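Local coordinates for protein fiber (Human adenovirus 26, PDB 6FJN) that forms the trimeric knob at the tip of the adenovirus fiber, the capsid protein that attaches the virion to host-cell receptors during entry, at residues T141-Q146 and S155-F160; T122-N127 and T174-S179; L24-T29 and G37-L42; D66-L71 and Y95-P100. One frame throughout, in Å; residues are numbered along the deposited sequence.

Contact 1 of 4, residues T141-Q146 and S155-F160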
loop_
_atom_site.group_PDB
_atom_site.type_symbol
_atom_site.label_atom_id
_atom_site.label_comp_id
_atom_site.label_asym_id
_atom_site.label_seq_id
_atom_site.Cartn_x
_atom_site.Cartn_y
_atom_site.Cartn_z
ATOM N N THR A 141 1.060 -3.102 13.335
ATOM C CA THR A 141 0.361 -4.364 13.103
ATOM C C THR A 141 -1.118 -4.039 13.017
ATOM O O THR A 141 -1.695 -3.530 14.024
ATOM C CB THR A 141 0.580 -5.359 14.233
ATOM O OG1 THR A 141 1.982 -5.638 14.365
ATOM C CG2 THR A 141 -0.126 -6.670 13.924
ATOM N N ILE A 142 -1.741 -4.301 11.889
ATOM C CA ILE A 142 -3.187 -4.152 11.724
ATOM C C ILE A 142 -3.776 -5.539 11.758
ATOM O O ILE A 142 -3.327 -6.405 11.012
ATOM C CB ILE A 142 -3.559 -3.426 10.447
ATOM C CG1 ILE A 142 -2.747 -2.131 10.310
ATOM C CG2 ILE A 142 -5.054 -3.157 10.431
ATOM C CD1 ILE A 142 -3.026 -1.333 9.058
ATOM N N ALA A 143 -4.788 -5.768 12.606
ATOM C CA ALA A 143 -5.403 -7.080 12.725
ATOM C C ALA A 143 -6.874 -6.989 12.502
ATOM O O ALA A 143 -7.537 -6.081 13.029
ATOM C CB ALA A 143 -5.116 -7.715 14.089
ATOM N N PHE A 144 -7.420 -7.963 11.771
ATOM C CA PHE A 144 -8.825 -7.985 11.403
ATOM C C PHE A 144 -9.558 -9.110 12.098
ATOM O O PHE A 144 -9.184 -10.289 11.979
ATOM C CB PHE A 144 -8.950 -8.164 9.882
ATOM C CG PHE A 144 -8.261 -7.045 9.133
ATOM C CD1 PHE A 144 -8.800 -5.769 9.101
ATOM C CD2 PHE A 144 -7.059 -7.237 8.501
ATOM C CE1 PHE A 144 -8.160 -4.722 8.496
ATOM C CE2 PHE A 144 -6.399 -6.172 7.868
ATOM C CZ PHE A 144 -6.969 -4.924 7.897
ATOM N N ASN A 145 -10.639 -8.736 12.804
ATOM C CA ASN A 145 -11.570 -9.680 13.435
ATOM C C ASN A 145 -10.946 -10.587 14.476
ATOM O O ASN A 145 -11.454 -11.651 14.757
ATOM C CB ASN A 145 -12.361 -10.491 12.402
ATOM C CG ASN A 145 -13.194 -9.646 11.487
ATOM O OD1 ASN A 145 -13.494 -10.115 10.324
ATOM N ND2 ASN A 145 -13.600 -8.491 11.879
ATOM N N GLN A 146 -9.845 -10.136 15.085
ATOM C CA GLN A 146 -9.168 -10.957 16.087
ATOM C C GLN A 146 -9.596 -10.654 17.509
ATOM O O GLN A 146 -9.206 -11.376 18.422
ATOM C CB GLN A 146 -7.645 -10.883 15.930
ATOM C CG GLN A 146 -7.187 -11.340 14.539
ATOM C CD GLN A 146 -7.753 -12.695 14.194
ATOM O OE1 GLN A 146 -7.443 -13.698 14.869
ATOM N NE2 GLN A 146 -8.672 -12.748 13.276
ATOM N N SER A 155 -13.752 -6.554 14.157
ATOM C CA SER A 155 -12.807 -5.647 14.803
ATOM C C SER A 155 -11.716 -5.269 13.811
ATOM O O SER A 155 -11.351 -6.041 12.898
ATOM C CB SER A 155 -12.174 -6.254 16.042
ATOM O OG SER A 155 -11.464 -7.455 15.788
ATOM N N ILE A 156 -11.157 -4.076 14.040
ATOM C CA ILE A 156 -9.897 -3.656 13.398
ATOM C C ILE A 156 -9.060 -3.087 14.494
ATOM O O ILE A 156 -9.507 -2.177 15.217
ATOM C CB ILE A 156 -10.106 -2.590 12.286
ATOM C CG1 ILE A 156 -11.117 -3.058 11.228
ATOM C CG2 ILE A 156 -8.767 -2.210 11.676
ATOM C CD1 ILE A 156 -11.519 -1.999 10.222
ATOM N N THR A 157 -7.844 -3.615 14.677
ATOM C CA THR A 157 -6.952 -3.046 15.681
ATOM C C THR A 157 -5.662 -2.595 15.024
ATOM O O THR A 157 -5.197 -3.176 14.019
ATOM C CB THR A 157 -6.678 -4.016 16.840
ATOM O OG1 THR A 157 -5.918 -5.135 16.373
ATOM C CG2 THR A 157 -7.982 -4.495 17.468
ATOM N N PHE A 158 -5.076 -1.554 15.593
ATOM C CA PHE A 158 -3.806 -0.981 15.151
ATOM C C PHE A 158 -2.878 -1.011 16.323
ATOM O O PHE A 158 -3.141 -0.312 17.325
ATOM C CB PHE A 158 -4.002 0.474 14.681
ATOM C CG PHE A 158 -5.059 0.649 13.642
ATOM C CD1 PHE A 158 -4.778 0.521 12.286
ATOM C CD2 PHE A 158 -6.363 0.956 13.998
ATOM C CE1 PHE A 158 -5.753 0.648 11.316
ATOM C CE2 PHE A 158 -7.340 1.063 13.045
ATOM C CZ PHE A 158 -7.041 0.911 11.707
ATOM N N THR A 159 -1.802 -1.797 16.238
ATOM C CA THR A 159 -0.816 -1.837 17.296
ATOM C C THR A 159 0.460 -1.226 16.773
ATOM O O THR A 159 0.866 -1.448 15.611
ATOM C CB THR A 159 -0.567 -3.292 17.728
ATOM O OG1 THR A 159 -1.796 -3.872 18.192
ATOM C CG2 THR A 159 0.440 -3.409 18.864
ATOM N N PHE A 160 1.120 -0.459 17.636
ATOM C CA PHE A 160 2.390 0.164 17.321
ATOM C C PHE A 160 3.402 -0.360 18.325
ATOM O O PHE A 160 3.144 -0.278 19.561
ATOM C CB PHE A 160 2.254 1.683 17.406
ATOM C CG PHE A 160 1.274 2.240 16.407
ATOM C CD1 PHE A 160 -0.078 2.292 16.716
ATOM C CD2 PHE A 160 1.677 2.590 15.125
ATOM C CE1 PHE A 160 -0.988 2.714 15.796
ATOM C CE2 PHE A 160 0.753 3.052 14.197
ATOM C CZ PHE A 160 -0.566 3.089 14.534
HETATM O O HOH W 1 -3.216 -4.857 16.029
HETATM O O HOH W 2 2.967 -3.706 16.028
HETATM O O HOH W 3 -8.805 -7.367 15.174
#
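Ile142 and Phe158 face each other as a non-hydrogen-bonded pair of antiparallel strands, their side chains side by side and pointing the same way. With CG1 anti to its carbonyl carbon (chi1 -49°) and the chain extended beyond it, Ile142 lies beside Phe158, CG1 3.9 Å from CD1 of Phe158 and oblique to the ring. Ile142 touches Ile156 as well, through its other branch: CG2 meets CG2 of Ile156 at 4.0 Å. At the next pair on this face, Phe144 and Ile156 cross obliquely, and CE1 of the Phe144 ring rests 4.1 Å from the same Ile156 CG2.

The other face, carrying Thr141, Ala143, Thr157 and Thr159, is wetter. Thr157 turns OG1 between its own N and carbonyl carbon (chi1 67°), which sets that oxygen 3.5 Å from Ala143 CB. A water hydrogen-bonds to Thr157 OG1, to Thr159 OG1 and, as donor, to Thr141 O, tying the two threonine hydroxyls to the opposite backbone. The same carbonyl accepts from Thr159 N at 2.8 Å in a nearly straight bond. Beyond the last pair, Asn145 N donates to Ser155 O at 2.8 Å, while Ser155 OG is held by Glu147 N and a second water.

The two strands are those of the hairpin 137-144 and 154-161. Strand 123-129 flanks it beside Ile142 and Phe144, strand 58-65 borders it beside Ile156 and Phe158, and strand 176-181 of the other sheet covers the apolar face through Phe176, Phe178 and Tyr180.

Contact 2 of 4, residues T122-N127 and T174-S179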
loop_
_atom_site.group_PDB
_atom_site.type_symbol
_atom_site.label_atom_id
_atom_site.label_comp_id
_atom_site.label_asym_id
_atom_site.label_seq_id
_atom_site.Cartn_x
_atom_site.Cartn_y
_atom_site.Cartn_z
ATOM N N THR A 122 -4.716 -12.619 8.547
ATOM C CA THR A 122 -5.519 -11.726 9.395
ATOM C C THR A 122 -4.776 -10.500 9.865
ATOM O O THR A 122 -5.429 -9.633 10.464
ATOM C CB THR A 122 -6.097 -12.480 10.598
ATOM O OG1 THR A 122 -5.053 -12.891 11.467
ATOM C CG2 THR A 122 -6.977 -13.656 10.199
ATOM N N LYS A 123 -3.479 -10.416 9.603
ATOM C CA LYS A 123 -2.686 -9.269 10.002
ATOM C C LYS A 123 -1.950 -8.698 8.798
ATOM O O LYS A 123 -1.606 -9.398 7.845
ATOM C CB LYS A 123 -1.693 -9.631 11.101
ATOM C CG LYS A 123 -2.383 -9.883 12.417
ATOM C CD LYS A 123 -1.450 -10.309 13.510
ATOM C CE LYS A 123 -2.121 -10.451 14.860
ATOM N NZ LYS A 123 -1.156 -10.820 15.937
ATOM N N ILE A 124 -1.663 -7.402 8.926
ATOM C CA ILE A 124 -0.711 -6.655 8.109
ATOM C C ILE A 124 0.366 -6.163 9.046
ATOM O O ILE A 124 0.022 -5.578 10.093
ATOM C CB ILE A 124 -1.360 -5.452 7.407
ATOM C CG1 ILE A 124 -2.497 -5.891 6.519
ATOM C CG2 ILE A 124 -0.322 -4.630 6.684
ATOM C CD1 ILE A 124 -3.424 -4.723 6.240
ATOM N N ILE A 125 1.651 -6.386 8.741
ATOM C CA ILE A 125 2.718 -5.865 9.573
ATOM C C ILE A 125 3.653 -5.088 8.684
ATOM O O ILE A 125 4.090 -5.602 7.607
ATOM C CB ILE A 125 3.463 -6.987 10.302
ATOM C CG1 ILE A 125 2.524 -7.638 11.339
ATOM C CG2 ILE A 125 4.704 -6.461 11.017
ATOM C CD1 ILE A 125 3.055 -8.876 12.003
ATOM N N SER A 126 3.994 -3.878 9.072
ATOM C CA SER A 126 4.956 -3.064 8.310
ATOM C C SER A 126 5.591 -2.078 9.245
ATOM O O SER A 126 5.432 -2.174 10.492
ATOM C CB SER A 126 4.242 -2.399 7.139
ATOM O OG SER A 126 5.168 -1.824 6.226
ATOM N N ASN A 127 6.357 -1.122 8.714
ATOM C CA ASN A 127 6.912 -0.041 9.494
ATOM C C ASN A 127 6.326 1.296 9.109
ATOM O O ASN A 127 6.106 1.557 7.906
ATOM C CB ASN A 127 8.425 0.060 9.295
ATOM C CG ASN A 127 9.142 -1.095 9.975
ATOM O OD1 ASN A 127 9.234 -1.082 11.159
ATOM N ND2 ASN A 127 9.342 -2.206 9.286
ATOM N N THR A 174 4.104 8.595 10.686
ATOM C CA THR A 174 3.731 8.744 9.293
ATOM C C THR A 174 2.467 7.961 8.970
ATOM O O THR A 174 2.048 7.058 9.694
ATOM C CB THR A 174 4.904 8.300 8.394
ATOM O OG1 THR A 174 5.320 6.982 8.755
ATOM C CG2 THR A 174 6.063 9.247 8.523
ATOM N N SER A 175 1.847 8.341 7.842
ATOM C CA SER A 175 0.620 7.700 7.384
ATOM C C SER A 175 0.896 6.355 6.749
ATOM O O SER A 175 1.918 6.177 6.054
ATOM C CB SER A 175 -0.093 8.598 6.389
ATOM O OG SER A 175 -0.633 9.762 6.996
ATOM N N PHE A 176 -0.050 5.437 6.900
ATOM C CA PHE A 176 0.085 4.088 6.364
ATOM C C PHE A 176 -1.151 3.689 5.580
ATOM O O PHE A 176 -2.290 3.786 6.097
ATOM C CB PHE A 176 0.300 3.102 7.515
ATOM C CG PHE A 176 0.624 1.703 7.034
ATOM C CD1 PHE A 176 1.828 1.424 6.447
ATOM C CD2 PHE A 176 -0.306 0.667 7.170
ATOM C CE1 PHE A 176 2.126 0.175 6.017
ATOM C CE2 PHE A 176 -0.031 -0.610 6.726
ATOM C CZ PHE A 176 1.186 -0.848 6.125
ATOM N N THR A 177 -0.941 3.249 4.353
ATOM C CA THR A 177 -1.998 2.793 3.467
ATOM C C THR A 177 -2.082 1.282 3.512
ATOM O O THR A 177 -1.042 0.576 3.559
ATOM C CB THR A 177 -1.751 3.277 2.056
ATOM O OG1 THR A 177 -1.935 4.719 2.092
ATOM C CG2 THR A 177 -2.659 2.741 1.019
ATOM N N PHE A 178 -3.301 0.757 3.458
ATOM C CA PHE A 178 -3.522 -0.682 3.512
ATOM C C PHE A 178 -4.826 -1.018 2.849
ATOM O O PHE A 178 -5.607 -0.091 2.480
ATOM C CB PHE A 178 -3.492 -1.170 4.971
ATOM C CG PHE A 178 -4.565 -0.596 5.848
ATOM C CD1 PHE A 178 -4.434 0.658 6.414
ATOM C CD2 PHE A 178 -5.708 -1.327 6.130
ATOM C CE1 PHE A 178 -5.416 1.170 7.247
ATOM C CE2 PHE A 178 -6.709 -0.811 6.947
ATOM C CZ PHE A 178 -6.544 0.452 7.523
ATOM N N SER A 179 -5.133 -2.287 2.664
ATOM C CA SER A 179 -6.456 -2.675 2.220
ATOM C C SER A 179 -6.859 -3.964 2.891
ATOM O O SER A 179 -6.006 -4.669 3.486
ATOM C CB SER A 179 -6.546 -2.835 0.703
ATOM O OG SER A 179 -5.912 -4.030 0.266
#
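Ile124 and Phe178 have the nearest CA atoms, 8.0 Å apart, of two strands that run roughly antiparallel, at 155°, with their axes 9.4 Å apart, a spacing bridged by side chains rather than by backbone pairing. Ile124 reaches across with both branches. CG2 comes up to the edge of the Phe176 ring, near its plane, 4.0 Å from CE2. CD1, at the end of the other branch, stops 3.8 Å from CB of Phe178, the two side chains crossing at about a right angle.

Phe176 carries CG anti to its backbone N (chi1 -173°), which stretches the ring toward the 122-127 strand and lets its far end touch two residues there. Ser126 CB packs obliquely on the ring, 3.5 Å from CE1, the carbon across CZ from the CE2 that Ile124 meets, and Ser126 OG lies 3.6 Å from that same CE1. Phe178 instead has CG between N and the carbonyl carbon (chi1 63°), and its ring leads off toward Val39 and Ile142; the edge of this ring meets Phe176 O in plane.

Side chains meeting across two sheets, without backbone pairing, are what a beta sandwich is built on, here the antiparallel one of the adenovirus fiber knob, where strands 123-129 and 176-181 belong to different sheets.

Contact 3 of 4, residues L24-T29 and G37-L42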
loop_
_atom_site.group_PDB
_atom_site.type_symbol
_atom_site.label_atom_id
_atom_site.label_comp_id
_atom_site.label_asym_id
_atom_site.label_seq_id
_atom_site.Cartn_x
_atom_site.Cartn_y
_atom_site.Cartn_z
ATOM N N LEU A 24 -6.478 9.657 16.409
ATOM C CA LEU A 24 -6.383 8.635 15.360
ATOM C C LEU A 24 -6.942 9.220 14.092
ATOM O O LEU A 24 -8.114 9.622 14.063
ATOM C CB LEU A 24 -7.211 7.415 15.763
ATOM C CG LEU A 24 -7.115 6.233 14.785
ATOM C CD1 LEU A 24 -5.773 5.540 14.852
ATOM C CD2 LEU A 24 -8.243 5.218 15.005
ATOM N N THR A 25 -6.127 9.316 13.034
ATOM C CA THR A 25 -6.623 9.713 11.732
ATOM C C THR A 25 -6.854 8.452 10.942
ATOM O O THR A 25 -5.900 7.744 10.655
ATOM C CB THR A 25 -5.676 10.660 11.003
ATOM O OG1 THR A 25 -5.378 11.771 11.839
ATOM C CG2 THR A 25 -6.285 11.174 9.704
ATOM N N LEU A 26 -8.105 8.128 10.635
ATOM C CA LEU A 26 -8.422 6.885 9.950
ATOM C C LEU A 26 -9.461 7.168 8.890
ATOM O O LEU A 26 -10.516 7.731 9.205
ATOM C CB LEU A 26 -8.921 5.800 10.923
ATOM C CG LEU A 26 -9.317 4.476 10.274
ATOM C CD1 LEU A 26 -8.159 3.804 9.613
ATOM C CD2 LEU A 26 -9.949 3.588 11.352
ATOM N N THR A 27 -9.197 6.701 7.667
ATOM C CA THR A 27 -10.124 6.812 6.564
ATOM C C THR A 27 -10.258 5.455 5.916
ATOM O O THR A 27 -9.236 4.826 5.576
ATOM C CB THR A 27 -9.575 7.828 5.540
ATOM O OG1 THR A 27 -9.323 9.079 6.179
ATOM C CG2 THR A 27 -10.531 8.089 4.392
ATOM N N LEU A 28 -11.499 5.004 5.750
ATOM C CA LEU A 28 -11.809 3.731 5.119
ATOM C C LEU A 28 -12.653 4.050 3.890
ATOM O O LEU A 28 -13.791 4.542 4.019
ATOM C CB LEU A 28 -12.578 2.841 6.085
ATOM C CG LEU A 28 -11.917 2.500 7.398
ATOM C CD1 LEU A 28 -12.851 1.652 8.248
ATOM C CD2 LEU A 28 -10.573 1.831 7.222
ATOM N N THR A 29 -12.108 3.786 2.692
ATOM C CA THR A 29 -12.802 4.078 1.457
ATOM C C THR A 29 -13.186 2.771 0.774
ATOM O O THR A 29 -12.304 1.930 0.495
ATOM C CB THR A 29 -11.933 4.921 0.531
ATOM O OG1 THR A 29 -11.623 6.170 1.188
ATOM C CG2 THR A 29 -12.654 5.152 -0.800
ATOM N N GLY A 37 -7.652 1.646 3.110
ATOM C CA GLY A 37 -7.523 2.316 4.377
ATOM C C GLY A 37 -6.276 3.187 4.470
ATOM O O GLY A 37 -5.252 2.914 3.815
ATOM N N ASN A 38 -6.345 4.190 5.350
ATOM C CA ASN A 38 -5.220 5.107 5.551
ATOM C C ASN A 38 -5.254 5.488 7.025
ATOM O O ASN A 38 -6.319 5.965 7.507
ATOM C CB ASN A 38 -5.415 6.285 4.632
ATOM C CG ASN A 38 -4.340 7.304 4.721
ATOM O OD1 ASN A 38 -4.367 8.128 5.643
ATOM N ND2 ASN A 38 -3.463 7.435 3.727
ATOM N N VAL A 39 -4.173 5.312 7.736
ATOM C CA VAL A 39 -4.177 5.521 9.194
ATOM C C VAL A 39 -2.917 6.233 9.647
ATOM O O VAL A 39 -1.792 5.985 9.130
ATOM C CB VAL A 39 -4.347 4.169 9.933
ATOM C CG1 VAL A 39 -3.200 3.214 9.706
ATOM C CG2 VAL A 39 -4.628 4.359 11.436
ATOM N N SER A 40 -3.057 6.937 10.760
ATOM C CA SER A 40 -1.944 7.477 11.491
ATOM C C SER A 40 -2.449 7.828 12.880
ATOM O O SER A 40 -3.682 7.855 13.133
ATOM C CB SER A 40 -1.437 8.741 10.796
ATOM O OG SER A 40 -2.420 9.783 10.777
ATOM N N LEU A 41 -1.528 8.120 13.792
ATOM C CA LEU A 41 -1.860 8.301 15.198
ATOM C C LEU A 41 -0.895 9.339 15.790
ATOM O O LEU A 41 0.326 9.269 15.539
ATOM C CB LEU A 41 -1.746 6.962 15.932
ATOM C CG LEU A 41 -2.004 6.948 17.438
ATOM C CD1 LEU A 41 -3.421 7.379 17.803
ATOM C CD2 LEU A 41 -1.700 5.585 18.004
ATOM N N LEU A 42 -1.464 10.242 16.587
ATOM C CA LEU A 42 -0.738 11.362 17.218
ATOM C C LEU A 42 -1.127 11.442 18.673
ATOM O O LEU A 42 -2.352 11.522 18.971
ATOM C CB LEU A 42 -1.171 12.657 16.501
ATOM C CG LEU A 42 -0.825 13.954 17.171
ATOM C CD1 LEU A 42 0.636 14.194 17.080
ATOM C CD2 LEU A 42 -1.620 15.104 16.582
HETATM O O HOH W 4 -3.416 11.223 13.588
HETATM O O HOH W 5 -6.694 8.805 7.176
#
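Leu24 and Leu26 both set CG anti to the backbone N and, with the second torsion near +65°, this turns CD1 of each toward the partner strand, where both reach Val39. Leu24 CD1 touches Val39 CG2 at 3.8 Å, and Leu26 CD1 touches Val39 CB at the same distance; the leucine chains slant past the valine. Leu41 reaches back with its CD1 to 4.0 Å from Leu24 CA. At the far end of this apolar row Leu28 CD2 lies 4.2 Å from Gly37 CA.

The opposite face is polar. Thr25 OG1 bonds to a water and to Arg121 of a neighbouring subunit; the same water is within weak reach of Ser40 OG, a link made by one of two conformers of that serine and therefore doubtful. Further along, a second water links Thr27 OG1 with Asn38 OD1, to which it donates at 2.9 Å. Beneath these groups the backbones exchange bonds in two hydrogen-bonded pairs, Thr25 with Ser40 and Thr27 with Asn38. The bonds are not equally straight: the angle at hydrogen is 159° for Thr27 N to Asn38 O but 139° for Asn38 N to Thr27 O.

The hairpin 22-31 and 34-43 thus shows the two-faced pattern expected of a sandwich sheet: leucines and valine meet Leu63 and Phe158 of the second sheet, while the threonine face turns to a neighbouring subunit of the knob trimer.

Contact 4 of 4, residues D66-L71 and Y95-P100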
loop_
_atom_site.group_PDB
_atom_site.type_symbol
_atom_site.label_atom_id
_atom_site.label_comp_id
_atom_site.label_asym_id
_atom_site.label_seq_id
_atom_site.Cartn_x
_atom_site.Cartn_y
_atom_site.Cartn_z
ATOM N N ASP A 66 -20.278 -3.777 16.070
ATOM C CA ASP A 66 -21.411 -4.696 16.204
ATOM C C ASP A 66 -21.787 -5.287 14.862
ATOM O O ASP A 66 -21.140 -5.059 13.839
ATOM C CB ASP A 66 -22.561 -3.957 16.915
ATOM C CG ASP A 66 -23.191 -2.840 16.137
ATOM O OD1 ASP A 66 -23.119 -2.861 14.880
ATOM O OD2 ASP A 66 -23.785 -1.934 16.780
ATOM N N GLU A 67 -22.924 -6.028 14.896
ATOM C CA GLU A 67 -23.506 -6.752 13.732
ATOM C C GLU A 67 -23.878 -5.845 12.559
ATOM O O GLU A 67 -24.055 -6.283 11.427
ATOM C CB GLU A 67 -24.752 -7.531 14.176
ATOM C CG GLU A 67 -24.386 -8.839 14.837
ATOM C CD GLU A 67 -23.882 -9.868 13.835
ATOM O OE1 GLU A 67 -23.019 -10.698 14.198
ATOM O OE2 GLU A 67 -24.292 -9.836 12.654
ATOM N N ASN A 68 -24.074 -4.581 12.854
ATOM C CA ASN A 68 -24.393 -3.556 11.853
ATOM C C ASN A 68 -23.147 -2.795 11.360
ATOM O O ASN A 68 -23.322 -1.814 10.608
ATOM C CB ASN A 68 -25.414 -2.584 12.423
ATOM C CG ASN A 68 -26.765 -3.256 12.679
ATOM O OD1 ASN A 68 -27.231 -4.094 11.885
ATOM N ND2 ASN A 68 -27.349 -2.896 13.803
ATOM N N GLY A 69 -21.982 -3.155 11.855
ATOM C CA GLY A 69 -20.786 -2.414 11.505
ATOM C C GLY A 69 -20.632 -1.100 12.265
ATOM O O GLY A 69 -19.863 -0.236 11.804
ATOM N N ILE A 70 -21.335 -0.940 13.382
ATOM C CA ILE A 70 -21.313 0.303 14.141
ATOM C C ILE A 70 -20.342 0.140 15.308
ATOM O O ILE A 70 -20.343 -0.905 15.996
ATOM C CB ILE A 70 -22.759 0.656 14.547
ATOM C CG1 ILE A 70 -23.566 0.944 13.257
ATOM C CG2 ILE A 70 -22.780 1.767 15.544
ATOM C CD1 ILE A 70 -24.940 1.439 13.321
ATOM N N LEU A 71 -19.550 1.166 15.551
ATOM C CA LEU A 71 -18.546 1.137 16.553
ATOM C C LEU A 71 -19.115 0.984 17.950
ATOM O O LEU A 71 -20.054 1.682 18.299
ATOM C CB LEU A 71 -17.789 2.456 16.443
ATOM C CG LEU A 71 -16.427 2.594 17.093
ATOM C CD1 LEU A 71 -15.352 1.706 16.498
ATOM C CD2 LEU A 71 -15.994 4.049 17.090
ATOM N N TYR A 95 -26.493 6.442 13.752
ATOM C CA TYR A 95 -26.080 5.038 13.741
ATOM C C TYR A 95 -26.391 4.454 12.352
ATOM O O TYR A 95 -27.474 3.898 12.102
ATOM C CB TYR A 95 -26.770 4.231 14.863
ATOM C CG TYR A 95 -27.505 5.027 15.927
ATOM C CD1 TYR A 95 -28.854 5.357 15.762
ATOM C CD2 TYR A 95 -26.871 5.419 17.114
ATOM C CE1 TYR A 95 -29.552 6.064 16.733
ATOM C CE2 TYR A 95 -27.564 6.130 18.095
ATOM C CZ TYR A 95 -28.905 6.450 17.900
ATOM O OH TYR A 95 -29.619 7.147 18.856
ATOM N N ASN A 96 -25.428 4.612 11.446
ATOM C CA ASN A 96 -25.581 4.187 10.054
ATOM C C ASN A 96 -24.895 2.827 9.818
ATOM O O ASN A 96 -23.664 2.708 10.078
ATOM C CB ASN A 96 -24.897 5.192 9.130
ATOM C CG ASN A 96 -25.435 6.589 9.262
ATOM O OD1 ASN A 96 -26.472 6.925 8.685
ATOM N ND2 ASN A 96 -24.709 7.430 9.995
ATOM N N ASN A 97 -25.665 1.840 9.307
ATOM C CA ASN A 97 -25.131 0.493 8.903
ATOM C C ASN A 97 -23.872 0.674 8.113
ATOM O O ASN A 97 -23.806 1.563 7.249
ATOM C CB ASN A 97 -26.132 -0.277 7.991
ATOM C CG ASN A 97 -25.671 -1.719 7.551
ATOM O OD1 ASN A 97 -24.752 -1.949 6.668
ATOM N ND2 ASN A 97 -26.377 -2.703 8.078
ATOM N N ALA A 98 -22.877 -0.146 8.413
ATOM C CA ALA A 98 -21.611 -0.122 7.710
ATOM C C ALA A 98 -21.021 -1.519 7.469
ATOM O O ALA A 98 -19.812 -1.669 7.405
ATOM C CB ALA A 98 -20.683 0.738 8.505
ATOM N N VAL A 99 -21.887 -2.532 7.307
ATOM C CA VAL A 99 -21.428 -3.882 7.077
ATOM C C VAL A 99 -20.454 -3.955 5.850
ATOM O O VAL A 99 -19.495 -4.656 5.901
ATOM C CB VAL A 99 -22.581 -4.894 7.026
ATOM C CG1 VAL A 99 -22.048 -6.280 6.693
ATOM C CG2 VAL A 99 -23.246 -4.955 8.391
ATOM N N PRO A 100 -20.746 -3.196 4.756
ATOM C CA PRO A 100 -19.828 -3.252 3.608
ATOM C C PRO A 100 -18.419 -2.741 3.860
ATOM O O PRO A 100 -17.569 -2.902 2.957
ATOM C CB PRO A 100 -20.534 -2.435 2.538
ATOM C CG PRO A 100 -22.002 -2.580 2.924
ATOM C CD PRO A 100 -21.964 -2.438 4.429
HETATM O O HOH W 6 -28.106 -4.013 9.429
#
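Asn68 and Asn97 bring their side chains together at about a right angle, the two amide planes turned 45° from each other. Asn68 OD1 and Asn97 ND2 stay 4.1 Å apart and do not bond directly. A water bridges them instead, donating to the oxygen and accepting weakly from the nitrogen. Below this pair Ala98 N donates to Asn68 O at 2.8 Å, an almost straight bond of 172° and the one direct hydrogen bond between the two segments.

Each loop is shaped by an Asx turn. In the first, Asp66 OD1 receives Asn68 N and Ile70 N from opposite faces of its carboxylate, and this double grip braces the type I turn from Asp66 to Gly69. In the second, Asn97 has CG anti to its N (chi1 -178°), and OD1 accepts from Val99 N at 3.0 Å, the donor standing above the amide carbonyl plane. Gly69, at the end of the turn, has positive phi, which suits glycine, and packs closely on Ala98.

Aliphatic side chains add further contacts. Val99 points CG2 at Glu67 O, 3.4 Å away, and also packs on Gln183, a residue seen linked covalently to L-glutamate in a structure of this protein, though no such ligand is bound to this chain. Ile70 meets Tyr95 at a slant: its extended chain places CD1 3.7 Å from Tyr95 CB, at the base of the side chain rather than on the ring, while CG1 lies 3.6 Å from Asn96 O.

Contacts 1, 2 and 3 belong to one beta sandwich. Contact 1 is a hairpin in one sheet and contact 3 a hairpin in the other; contact 2 spans the gap, extending contact 1 through Ile142 N to Ile124 O (2.8 Å) and contact 3 through Gly37 N to Phe178 O (2.8 Å), both probable hydrogen bonds. The hairpins also meet directly, Phe158 CZ lying 3.7 Å from Leu26 CD1. Contact 4 stands apart among the loops, its centre about 17 Å from that of contact 1. It is nevertheless near residues seen binding L-glutamate, absent here: the Val99 side chain is about 4 Å from that of Gln183, against about 6 Å for Asn145 of contact 1.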